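PDB 3GIP: N-acyl-D-glutamate deacylase, which probably hydrolyses N-acyl-D-glutamate to D-glutamate and a carboxylate, as a zinc-binding member of the amidohydrolase superfamily. Local coordinates for residues Asp64-Asp69 and Gly93-Ser98; Thr89-Asn94 and Asn139-Val144; His68-Phe73 and Ala113-Thr118. All coordinates share one frame; numbering follows the deposited sequence.

Contact 1: Asp64-Asp69 and Gly93-Ser98; sequences DVHGHD and GNCGVS. With ZN (zinc ion), chain F.
Asn94 meets both His66 and Gly67, and its side chain can be followed outward. Chi1 of -75° sets CG anti to its own carbonyl carbon. CB lies over one face of the His66 imidazole, displaced toward the rim. Asn94 CB is 3.8 Å from the centroid of the His66 ring, a CH-pi contact. Beyond it the amide is stacked on the same ring, with the two planes 22° apart. CG passes closest to ND1 of His66. At the tip, OD1 accepts a hydrogen bond from water 1, which also donates to Val65 O. ND2 donates to Gly67 O at 3.0 Å and 172°, in the carbonyl plane and on a lone pair. Both tip atoms are thus gripped, and the amide's rotation is fixed.

Cys95 takes the ring edges. Its SG is 3.2 Å from His66 NE2 and 3.6 Å from His68 CE1, near the plane of each ring. The same SG binds the zinc ion at 2.2 Å, and His218 and His248 also bind this metal. Water 2 links His68 ND1 to Val97 O, with a weak bond to Asn94 N. His66 and His68 have the spacing of the HxH motif that follows the first barrel strand in amidohydrolases.

Asp64 OD1 accepts from His66 N in an Asx turn at the start of this loop. The loops leave the parallel strands 57-64 and 87-92. Val97 rests against helix 146-153, and Val65 packs on helix 406-412.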
ATOM      1  N   ASP A  64      -4.237   3.269  -2.978  1.00 12.84           N
ATOM      2  CA  ASP A  64      -2.929   2.769  -2.570  1.00 12.78           C
ATOM      3  C   ASP A  64      -3.147   1.481  -1.796  1.00 12.88           C
ATOM      4  O   ASP A  64      -3.480   1.508  -0.610  1.00 14.49           O
ATOM      5  CB  ASP A  64      -2.235   3.806  -1.685  1.00 12.75           C
ATOM      6  CG  ASP A  64      -0.811   3.425  -1.343  1.00 14.14           C
ATOM      7  OD1 ASP A  64      -0.353   2.343  -1.772  1.00 14.06           O
ATOM      8  OD2 ASP A  64      -0.148   4.217  -0.641  1.00 13.98           O
ATOM      9  N   VAL A  65      -2.950   0.356  -2.470  1.00 12.15           N
ATOM     10  CA  VAL A  65      -3.168  -0.941  -1.855  1.00 12.61           C
ATOM     11  C   VAL A  65      -2.083  -1.391  -0.888  1.00 11.98           C
ATOM     12  O   VAL A  65      -2.250  -2.401  -0.210  1.00 13.35           O
ATOM     13  CB  VAL A  65      -3.374  -2.036  -2.934  1.00 11.88           C
ATOM     14  CG1 VAL A  65      -4.514  -1.626  -3.863  1.00 13.57           C
ATOM     15  CG2 VAL A  65      -2.083  -2.259  -3.724  1.00 13.47           C
ATOM     16  N   HIS A  66      -0.974  -0.656  -0.812  1.00 12.75           N
ATOM     17  CA  HIS A  66       0.081  -1.052   0.111  1.00 12.68           C
ATOM     18  C   HIS A  66       0.574   0.079   0.994  1.00 13.70           C
ATOM     19  O   HIS A  66       1.668   0.621   0.794  1.00 14.38           O
ATOM     20  CB  HIS A  66       1.278  -1.659  -0.621  1.00 13.06           C
ATOM     21  CG  HIS A  66       2.139  -2.503   0.266  1.00 11.68           C
ATOM     22  ND1 HIS A  66       2.001  -3.870   0.353  1.00 13.28           N
ATOM     23  CD2 HIS A  66       3.082  -2.162   1.176  1.00 14.27           C
ATOM     24  CE1 HIS A  66       2.819  -4.337   1.281  1.00 13.07           C
ATOM     25  NE2 HIS A  66       3.486  -3.320   1.795  1.00 13.44           N
ATOM     26  N   GLY A  67      -0.235   0.429   1.983  1.00 13.43           N
ATOM     27  CA  GLY A  67       0.156   1.487   2.887  1.00 13.77           C
ATOM     28  C   GLY A  67       0.535   0.948   4.252  1.00 13.65           C
ATOM     29  O   GLY A  67       0.181  -0.177   4.609  1.00 13.91           O
ATOM     30  N   HIS A  68       1.294   1.747   4.993  1.00 13.84           N
ATOM     31  CA  HIS A  68       1.707   1.410   6.355  1.00 13.55           C
ATOM     32  C   HIS A  68       1.328   2.609   7.213  1.00 14.86           C
ATOM     33  O   HIS A  68       1.935   2.861   8.254  1.00 16.83           O
ATOM     34  CB  HIS A  68       3.221   1.196   6.440  1.00 14.51           C
ATOM     35  CG  HIS A  68       3.677  -0.130   5.921  1.00 13.55           C
ATOM     36  ND1 HIS A  68       3.253  -1.328   6.456  1.00 15.17           N
ATOM     37  CD2 HIS A  68       4.534  -0.447   4.921  1.00 15.20           C
ATOM     38  CE1 HIS A  68       3.832  -2.325   5.809  1.00 15.58           C
ATOM     39  NE2 HIS A  68       4.614  -1.817   4.874  1.00 15.92           N
ATOM     40  N   ASP A  69       0.315   3.342   6.765  1.00 14.33           N
ATOM     41  CA  ASP A  69      -0.139   4.552   7.444  1.00 14.30           C
ATOM     42  C   ASP A  69      -1.120   4.295   8.588  1.00 14.39           C
ATOM     43  O   ASP A  69      -1.798   5.214   9.045  1.00 15.24           O
ATOM     44  CB  ASP A  69      -0.788   5.474   6.412  1.00 15.06           C
ATOM     45  CG  ASP A  69      -0.027   5.492   5.100  1.00 16.25           C
ATOM     46  OD1 ASP A  69       0.912   6.305   4.959  1.00 14.88           O
ATOM     47  OD2 ASP A  69      -0.361   4.672   4.217  1.00 16.04           O
ATOM     48  N   GLY A  93      -2.189  -1.878   7.221  1.00 13.60           N
ATOM     49  CA  GLY A  93      -2.044  -3.152   7.908  1.00 12.39           C
ATOM     50  C   GLY A  93      -1.330  -4.214   7.099  1.00 13.65           C
ATOM     51  O   GLY A  93      -1.633  -5.403   7.207  1.00 14.02           O
ATOM     52  N   ASN A  94      -0.357  -3.785   6.304  1.00 13.09           N
ATOM     53  CA  ASN A  94       0.388  -4.698   5.448  1.00 12.79           C
ATOM     54  C   ASN A  94       1.633  -5.321   6.065  1.00 13.04           C
ATOM     55  O   ASN A  94       2.121  -4.884   7.109  1.00 13.66           O
ATOM     56  CB  ASN A  94       0.783  -3.964   4.166  1.00 13.03           C
ATOM     57  CG  ASN A  94      -0.379  -3.791   3.222  1.00 11.60           C
ATOM     58  OD1 ASN A  94      -0.792  -4.740   2.562  1.00 12.51           O
ATOM     59  ND2 ASN A  94      -0.925  -2.582   3.161  1.00 12.82           N
ATOM     60  N   CYS A  95       2.125  -6.359   5.395  1.00 12.45           N
ATOM     61  CA  CYS A  95       3.335  -7.073   5.780  1.00 13.40           C
ATOM     62  C   CYS A  95       3.322  -7.664   7.178  1.00 13.63           C
ATOM     63  O   CYS A  95       4.367  -7.788   7.814  1.00 13.85           O
ATOM     64  CB  CYS A  95       4.541  -6.150   5.626  1.00 13.32           C
ATOM     65  SG  CYS A  95       4.584  -5.358   3.985  1.00 13.77           S
ATOM     66  N   GLY A  96       2.134  -8.030   7.644  1.00 14.00           N
ATOM     67  CA  GLY A  96       2.016  -8.633   8.961  1.00 14.77           C
ATOM     68  C   GLY A  96       1.856  -7.691  10.136  1.00 16.10           C
ATOM     69  O   GLY A  96       1.588  -8.148  11.244  1.00 15.20           O
ATOM     70  N   VAL A  97       2.005  -6.387   9.914  1.00 15.20           N
ATOM     71  CA  VAL A  97       1.878  -5.427  11.009  1.00 15.17           C
ATOM     72  C   VAL A  97       0.726  -4.456  10.804  1.00 15.87           C
ATOM     73  O   VAL A  97       0.592  -3.833   9.748  1.00 15.05           O
ATOM     74  CB  VAL A  97       3.193  -4.645  11.223  1.00 15.58           C
ATOM     75  CG1 VAL A  97       4.261  -5.586  11.757  1.00 15.38           C
ATOM     76  CG2 VAL A  97       3.648  -4.001   9.916  1.00 15.65           C
ATOM     77  N   SER A  98      -0.102  -4.320  11.837  1.00 13.97           N
ATOM     78  CA  SER A  98      -1.275  -3.459  11.767  1.00 13.69           C
ATOM     79  C   SER A  98      -1.525  -2.674  13.051  1.00 14.34           C
ATOM     80  O   SER A  98      -0.868  -2.897  14.065  1.00 15.38           O
ATOM     81  CB  SER A  98      -2.503  -4.317  11.461  1.00 13.96           C
ATOM     82  OG  SER A  98      -2.636  -5.357  12.426  1.00 14.62           O
TER
HETATM   83 ZN    ZN F 484       6.599  -5.639   3.090  1.00 14.07          ZN
HETATM   84  O   HOH W   1      -2.283  -5.115   0.289  1.00 13.34           O
HETATM   85  O   HOH W   2       0.962  -1.705   7.953  1.00 15.13           O

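Contact 2: Thr89-Asn94 and Asn139-Val144; sequences TVVVGN and NVAALV
Leu143 packs tightly against the end of strand 87-92 and the turn beyond it. Its CB is 3.4 Å from Gly93 O. Its CD1 comes within 3.3 Å of Asn94 OD1, while the amide nitrogen of Asn94 is bonded to Gly67. The same CD1 meets Val91 CG1 at 3.9 Å. Gly93 has positive phi and points its CA-H at Leu143 O, 3.6 Å from CA. Four backbone bonds join the strands: Val90 N to Asn139 O, Ala141 N to Val90 O, Val92 N to Ala141 O and Leu143 N to Val92 O.

These are neighbouring parallel strands of the TIM barrel, 14° apart. Val90, Val92, Val140 and Ala142 share the face toward the helices, where Phe73 and Tyr127 pack on them. Val91 and Ala141 lie on the other face. The packing is looser before Leu143. Val90 CG1 and Val140 CG2 are 4.3 Å apart, and Val91 CG2 is 4.2 Å from Ala141 CB. Val92 is closer, its CG2 3.8 Å from Ala142 CB. Chi1 of -57° sets its CG1 anti to the carbonyl carbon, leaving CG2 between N and that carbon. Neither end faces solvent. Val144 points away from strand 87-92 and packs on helix 163-179.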
ATOM      1  N   THR A  89      -7.808   6.613  -1.307  1.00 13.96           N
ATOM      2  CA  THR A  89      -8.071   5.459  -0.447  1.00 13.16           C
ATOM      3  C   THR A  89      -6.760   4.723  -0.210  1.00 14.25           C
ATOM      4  O   THR A  89      -5.941   4.602  -1.120  1.00 15.06           O
ATOM      5  CB  THR A  89      -9.061   4.455  -1.100  1.00 14.07           C
ATOM      6  OG1 THR A  89     -10.345   5.070  -1.255  1.00 15.24           O
ATOM      7  CG2 THR A  89      -9.209   3.201  -0.236  1.00 13.37           C
ATOM      8  N   VAL A  90      -6.555   4.242   1.010  1.00 13.47           N
ATOM      9  CA  VAL A  90      -5.352   3.486   1.311  1.00 13.86           C
ATOM     10  C   VAL A  90      -5.708   2.231   2.084  1.00 14.85           C
ATOM     11  O   VAL A  90      -6.605   2.241   2.927  1.00 15.59           O
ATOM     12  CB  VAL A  90      -4.331   4.298   2.145  1.00 12.61           C
ATOM     13  CG1 VAL A  90      -4.922   4.679   3.497  1.00 15.15           C
ATOM     14  CG2 VAL A  90      -3.059   3.473   2.335  1.00 12.94           C
ATOM     15  N   VAL A  91      -5.021   1.142   1.762  1.00 14.46           N
ATOM     16  CA  VAL A  91      -5.218  -0.120   2.454  1.00 13.74           C
ATOM     17  C   VAL A  91      -4.022  -0.233   3.396  1.00 14.73           C
ATOM     18  O   VAL A  91      -2.874  -0.323   2.951  1.00 13.66           O
ATOM     19  CB  VAL A  91      -5.225  -1.314   1.475  1.00 13.60           C
ATOM     20  CG1 VAL A  91      -5.435  -2.616   2.243  1.00 15.11           C
ATOM     21  CG2 VAL A  91      -6.326  -1.128   0.436  1.00 15.27           C
ATOM     22  N   VAL A  92      -4.289  -0.203   4.698  1.00 13.64           N
ATOM     23  CA  VAL A  92      -3.225  -0.292   5.695  1.00 13.39           C
ATOM     24  C   VAL A  92      -3.166  -1.676   6.338  1.00 12.38           C
ATOM     25  O   VAL A  92      -3.987  -2.545   6.031  1.00 14.22           O
ATOM     26  CB  VAL A  92      -3.420   0.767   6.809  1.00 12.77           C
ATOM     27  CG1 VAL A  92      -3.483   2.164   6.200  1.00 12.42           C
ATOM     28  CG2 VAL A  92      -4.700   0.475   7.592  1.00 15.03           C
ATOM     29  N   GLY A  93      -2.189  -1.878   7.221  1.00 13.60           N
ATOM     30  CA  GLY A  93      -2.044  -3.152   7.908  1.00 12.39           C
ATOM     31  C   GLY A  93      -1.330  -4.214   7.099  1.00 13.65           C
ATOM     32  O   GLY A  93      -1.633  -5.403   7.207  1.00 14.02           O
ATOM     33  N   ASN A  94      -0.357  -3.785   6.304  1.00 13.09           N
ATOM     34  CA  ASN A  94       0.388  -4.698   5.448  1.00 12.79           C
ATOM     35  C   ASN A  94       1.633  -5.321   6.065  1.00 13.04           C
ATOM     36  O   ASN A  94       2.121  -4.884   7.109  1.00 13.66           O
ATOM     37  CB  ASN A  94       0.783  -3.964   4.166  1.00 13.03           C
ATOM     38  CG  ASN A  94      -0.379  -3.791   3.222  1.00 11.60           C
ATOM     39  OD1 ASN A  94      -0.792  -4.740   2.562  1.00 12.51           O
ATOM     40  ND2 ASN A  94      -0.925  -2.582   3.161  1.00 12.82           N
ATOM     41  N   ASN A 139      -9.938   7.756   2.448  1.00 13.85           N
ATOM     42  CA  ASN A 139     -10.616   6.534   2.868  1.00 14.78           C
ATOM     43  C   ASN A 139      -9.610   5.518   3.373  1.00 15.59           C
ATOM     44  O   ASN A 139      -8.476   5.449   2.887  1.00 14.76           O
ATOM     45  CB  ASN A 139     -11.423   5.946   1.713  1.00 14.44           C
ATOM     46  CG  ASN A 139     -12.436   6.921   1.167  1.00 14.60           C
ATOM     47  OD1 ASN A 139     -12.399   7.279  -0.012  1.00 17.81           O
ATOM     48  ND2 ASN A 139     -13.347   7.368   2.025  1.00 14.13           N
ATOM     49  N   VAL A 140     -10.032   4.722   4.351  1.00 13.61           N
ATOM     50  CA  VAL A 140      -9.159   3.723   4.944  1.00 15.22           C
ATOM     51  C   VAL A 140      -9.756   2.326   5.036  1.00 16.39           C
ATOM     52  O   VAL A 140     -10.828   2.129   5.612  1.00 16.70           O
ATOM     53  CB  VAL A 140      -8.743   4.143   6.371  1.00 15.92           C
ATOM     54  CG1 VAL A 140      -7.792   3.113   6.965  1.00 16.20           C
ATOM     55  CG2 VAL A 140      -8.100   5.520   6.337  1.00 17.02           C
ATOM     56  N   ALA A 141      -9.051   1.359   4.457  1.00 14.89           N
ATOM     57  CA  ALA A 141      -9.447  -0.043   4.511  1.00 14.67           C
ATOM     58  C   ALA A 141      -8.318  -0.666   5.318  1.00 15.48           C
ATOM     59  O   ALA A 141      -7.166  -0.245   5.187  1.00 14.70           O
ATOM     60  CB  ALA A 141      -9.503  -0.648   3.114  1.00 15.84           C
ATOM     61  N   ALA A 142      -8.628  -1.655   6.151  1.00 14.98           N
ATOM     62  CA  ALA A 142      -7.587  -2.247   6.977  1.00 14.69           C
ATOM     63  C   ALA A 142      -7.491  -3.761   6.992  1.00 13.97           C
ATOM     64  O   ALA A 142      -8.497  -4.471   7.021  1.00 14.74           O
ATOM     65  CB  ALA A 142      -7.727  -1.738   8.412  1.00 15.60           C
ATOM     66  N   LEU A 143      -6.249  -4.237   6.984  1.00 14.42           N
ATOM     67  CA  LEU A 143      -5.937  -5.655   7.052  1.00 13.35           C
ATOM     68  C   LEU A 143      -5.437  -5.869   8.475  1.00 14.79           C
ATOM     69  O   LEU A 143      -4.927  -4.937   9.099  1.00 15.12           O
ATOM     70  CB  LEU A 143      -4.801  -6.009   6.088  1.00 15.19           C
ATOM     71  CG  LEU A 143      -5.034  -5.869   4.584  1.00 14.63           C
ATOM     72  CD1 LEU A 143      -3.694  -5.637   3.885  1.00 14.37           C
ATOM     73  CD2 LEU A 143      -5.717  -7.120   4.045  1.00 15.65           C
ATOM     74  N   VAL A 144      -5.602  -7.076   9.000  1.00 14.85           N
ATOM     75  CA  VAL A 144      -5.099  -7.376  10.336  1.00 15.76           C
ATOM     76  C   VAL A 144      -3.787  -8.117  10.126  1.00 14.70           C
ATOM     77  O   VAL A 144      -3.709  -9.041   9.315  1.00 15.14           O
ATOM     78  CB  VAL A 144      -6.084  -8.254  11.146  1.00 17.18           C
ATOM     79  CG1 VAL A 144      -6.421  -9.511  10.382  1.00 19.85           C
ATOM     80  CG2 VAL A 144      -5.468  -8.607  12.497  1.00 17.72           C
TER

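Contact 3: His68-Phe73 and Ala113-Thr118; sequences HDDLMF and ALLGET
Leu71 and Leu115 form the apolar part of this contact. Leu71 CD1 is 3.9 Å from Leu115 CB, and the same methyl touches CB of Thr118. Leu114 adds a second apolar touch, with its CD1 over one face of the His68 ring. Leu115 also uses CD2, which lies against the carboxylate of Asp70, 3.4 Å from Asp70 OD2. That carboxylate has its polar partners in other loops: OD1 and OD2 accept weak bonds from the backbone N of Ala99 and of Gly93.

A second group of contacts sets carbon against backbone oxygen. Leu71 CD1 lies 3.4 Å from Thr118 O. His68 CB is 3.6 Å from Leu114 O. Met72 curls its chain, and chi3 of 101° brings the methyl CE to 3.5 Å from Leu115 O. The hydroxyl of Thr118 is engaged outside the contact, bonded to Glu75 OE2.

The polar links across the contact run through water. Water 3 accepts from Leu71 N and lies where it can donate to His68 O and to Leu115 O, which is 2.7 Å away. Water 4 can donate to either His68 O or Leu114 O, at 2.6 Å from the latter. Both waters lie within hydrogen-bonding distance of His68 O, though each has more acceptors near it than protons. Within 68-73, Met72 N bonds to Asp69 O and closes the turn leading into helix 72-75.

The chemistry is that of two loops fitted together by methyl groups and ordered water. The waters match the backbone carbonyls of Leu114 and Leu115 to His68, whose ring lies beside the zinc site. The long loop between strand 87-92 and helix 124-133 is thereby tied to the start of helix 72-75.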
ATOM      1  N   HIS A  68       1.294   1.747   4.993  1.00 13.84           N
ATOM      2  CA  HIS A  68       1.707   1.410   6.355  1.00 13.55           C
ATOM      3  C   HIS A  68       1.328   2.609   7.213  1.00 14.86           C
ATOM      4  O   HIS A  68       1.935   2.861   8.254  1.00 16.83           O
ATOM      5  CB  HIS A  68       3.221   1.196   6.440  1.00 14.51           C
ATOM      6  CG  HIS A  68       3.677  -0.130   5.921  1.00 13.55           C
ATOM      7  ND1 HIS A  68       3.253  -1.328   6.456  1.00 15.17           N
ATOM      8  CD2 HIS A  68       4.534  -0.447   4.921  1.00 15.20           C
ATOM      9  CE1 HIS A  68       3.832  -2.325   5.809  1.00 15.58           C
ATOM     10  NE2 HIS A  68       4.614  -1.817   4.874  1.00 15.92           N
ATOM     11  N   ASP A  69       0.315   3.342   6.765  1.00 14.33           N
ATOM     12  CA  ASP A  69      -0.139   4.552   7.444  1.00 14.30           C
ATOM     13  C   ASP A  69      -1.120   4.295   8.588  1.00 14.39           C
ATOM     14  O   ASP A  69      -1.798   5.214   9.045  1.00 15.24           O
ATOM     15  CB  ASP A  69      -0.788   5.474   6.412  1.00 15.06           C
ATOM     16  CG  ASP A  69      -0.027   5.492   5.100  1.00 16.25           C
ATOM     17  OD1 ASP A  69       0.912   6.305   4.959  1.00 14.88           O
ATOM     18  OD2 ASP A  69      -0.361   4.672   4.217  1.00 16.04           O
ATOM     19  N   ASP A  70      -1.163   3.053   9.055  1.00 15.40           N
ATOM     20  CA  ASP A  70      -2.062   2.636  10.130  1.00 15.87           C
ATOM     21  C   ASP A  70      -2.290   3.651  11.244  1.00 16.45           C
ATOM     22  O   ASP A  70      -3.434   3.956  11.594  1.00 15.80           O
ATOM     23  CB  ASP A  70      -1.545   1.350  10.776  1.00 15.74           C
ATOM     24  CG  ASP A  70      -1.465   0.201   9.804  1.00 17.82           C
ATOM     25  OD1 ASP A  70      -2.173  -0.806  10.024  1.00 18.05           O
ATOM     26  OD2 ASP A  70      -0.694   0.306   8.826  1.00 17.46           O
ATOM     27  N   LEU A  71      -1.200   4.162  11.803  1.00 16.42           N
ATOM     28  CA  LEU A  71      -1.288   5.099  12.921  1.00 18.11           C
ATOM     29  C   LEU A  71      -1.149   6.572  12.562  1.00 18.68           C
ATOM     30  O   LEU A  71      -1.152   7.426  13.446  1.00 20.97           O
ATOM     31  CB  LEU A  71      -0.222   4.746  13.957  1.00 20.38           C
ATOM     32  CG  LEU A  71      -0.066   3.262  14.289  1.00 21.74           C
ATOM     33  CD1 LEU A  71       1.153   3.074  15.178  1.00 23.03           C
ATOM     34  CD2 LEU A  71      -1.327   2.735  14.956  1.00 22.53           C
ATOM     35  N   MET A  72      -1.034   6.878  11.276  1.00 16.96           N
ATOM     36  CA  MET A  72      -0.866   8.261  10.849  1.00 16.88           C
ATOM     37  C   MET A  72      -2.128   9.106  10.905  1.00 16.60           C
ATOM     38  O   MET A  72      -2.056  10.331  10.934  1.00 16.71           O
ATOM     39  CB  MET A  72      -0.293   8.299   9.430  1.00 17.66           C
ATOM     40  CG  MET A  72       1.078   7.660   9.319  1.00 19.15           C
ATOM     41  SD  MET A  72       2.281   8.431  10.418  1.00 19.30           S
ATOM     42  CE  MET A  72       2.318   7.270  11.749  1.00 21.31           C
ATOM     43  N   PHE A  73      -3.286   8.460  10.914  1.00 16.90           N
ATOM     44  CA  PHE A  73      -4.541   9.193  10.954  1.00 19.12           C
ATOM     45  C   PHE A  73      -4.681   9.927  12.286  1.00 20.35           C
ATOM     46  O   PHE A  73      -5.473  10.857  12.414  1.00 24.10           O
ATOM     47  CB  PHE A  73      -5.692   8.220  10.698  1.00 19.45           C
ATOM     48  CG  PHE A  73      -5.490   7.385   9.459  1.00 18.68           C
ATOM     49  CD1 PHE A  73      -5.449   7.985   8.202  1.00 19.63           C
ATOM     50  CD2 PHE A  73      -5.261   6.017   9.555  1.00 17.46           C
ATOM     51  CE1 PHE A  73      -5.176   7.231   7.059  1.00 20.41           C
ATOM     52  CE2 PHE A  73      -4.985   5.250   8.417  1.00 20.12           C
ATOM     53  CZ  PHE A  73      -4.941   5.861   7.168  1.00 19.72           C
ATOM     54  N   ALA A 113       8.114  -1.213  13.761  1.00 22.95           N
ATOM     55  CA  ALA A 113       8.654   0.125  13.545  1.00 23.75           C
ATOM     56  C   ALA A 113       8.152   0.692  12.220  1.00 23.25           C
ATOM     57  O   ALA A 113       8.241   1.895  11.971  1.00 24.88           O
ATOM     58  CB  ALA A 113      10.178   0.080  13.556  1.00 23.47           C
ATOM     59  N   LEU A 114       7.630  -0.178  11.364  1.00 23.22           N
ATOM     60  CA  LEU A 114       7.110   0.262  10.079  1.00 21.81           C
ATOM     61  C   LEU A 114       5.817   1.048  10.292  1.00 23.38           C
ATOM     62  O   LEU A 114       5.318   1.687   9.366  1.00 23.04           O
ATOM     63  CB  LEU A 114       6.828  -0.944   9.172  1.00 22.53           C
ATOM     64  CG  LEU A 114       8.003  -1.845   8.778  1.00 22.20           C
ATOM     65  CD1 LEU A 114       7.487  -3.026   7.966  1.00 21.97           C
ATOM     66  CD2 LEU A 114       9.024  -1.046   7.979  1.00 22.11           C
ATOM     67  N   LEU A 115       5.289   1.008  11.517  1.00 23.12           N
ATOM     68  CA  LEU A 115       4.036   1.691  11.851  1.00 24.09           C
ATOM     69  C   LEU A 115       4.170   3.016  12.600  1.00 24.74           C
ATOM     70  O   LEU A 115       3.483   3.986  12.282  1.00 22.16           O
ATOM     71  CB  LEU A 115       3.143   0.766  12.683  1.00 25.64           C
ATOM     72  CG  LEU A 115       2.741  -0.590  12.100  1.00 27.75           C
ATOM     73  CD1 LEU A 115       1.889  -1.334  13.117  1.00 29.50           C
ATOM     74  CD2 LEU A 115       1.976  -0.395  10.802  1.00 30.48           C
ATOM     75  N   GLY A 116       5.026   3.049  13.616  1.00 26.89           N
ATOM     76  CA  GLY A 116       5.199   4.270  14.388  1.00 28.82           C
ATOM     77  C   GLY A 116       5.273   4.019  15.884  1.00 29.95           C
ATOM     78  O   GLY A 116       5.344   2.870  16.320  1.00 31.21           O
ATOM     79  N   GLU A 117       5.236   5.092  16.674  1.00 30.75           N
ATOM     80  CA  GLU A 117       5.326   4.989  18.130  1.00 32.84           C
ATOM     81  C   GLU A 117       3.991   4.934  18.869  1.00 32.28           C
ATOM     82  O   GLU A 117       3.938   4.501  20.020  1.00 33.10           O
ATOM     83  CB  GLU A 117       6.151   6.157  18.681  1.00 34.49           C
ATOM     84  CG  GLU A 117       7.606   6.152  18.243  1.00 38.13           C
ATOM     85  CD  GLU A 117       8.411   5.039  18.889  1.00 40.17           C
ATOM     86  OE1 GLU A 117       9.590   4.863  18.515  1.00 43.08           O
ATOM     87  OE2 GLU A 117       7.869   4.345  19.777  1.00 40.91           O
ATOM     88  N   THR A 118       2.919   5.374  18.220  1.00 32.17           N
ATOM     89  CA  THR A 118       1.601   5.362  18.848  1.00 31.92           C
ATOM     90  C   THR A 118       1.239   3.972  19.357  1.00 30.90           C
ATOM     91  O   THR A 118       1.331   2.991  18.621  1.00 30.73           O
ATOM     92  CB  THR A 118       0.502   5.812  17.861  1.00 33.24           C
ATOM     93  OG1 THR A 118       0.720   7.177  17.494  1.00 36.71           O
ATOM     94  CG2 THR A 118      -0.876   5.681  18.495  1.00 33.84           C
TER
HETATM   95  O   HOH W   3       1.324   4.170  10.615  1.00 17.89           O
HETATM   96  O   HOH W   4       4.391   4.049   9.031  1.00 37.43           O

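Overall arrangement
Contacts 1 and 2 are wholly buried near the chain centre. Contact 3 lies further out, and its Gly116 and Thr118 are partly exposed. Contact 2 is part of the barrel wall, held by strand bonds. Contact 1 begins where that strand ends, shares Gly93 and Asn94 with it, and adds rings, an amide and the metal. Contacts 1 and 3 share His68 and Asp69, so the loop after strand 57-64 meets two parts of the long loop after strand 87-92. Contact 3 relies on methyl groups and water. Asp70 joins all three: its OD2 bonds weakly to Gly93 N and packs on Val92. The order runs from strand ladder through metal-site loop to a mostly buried, water-bridged contact.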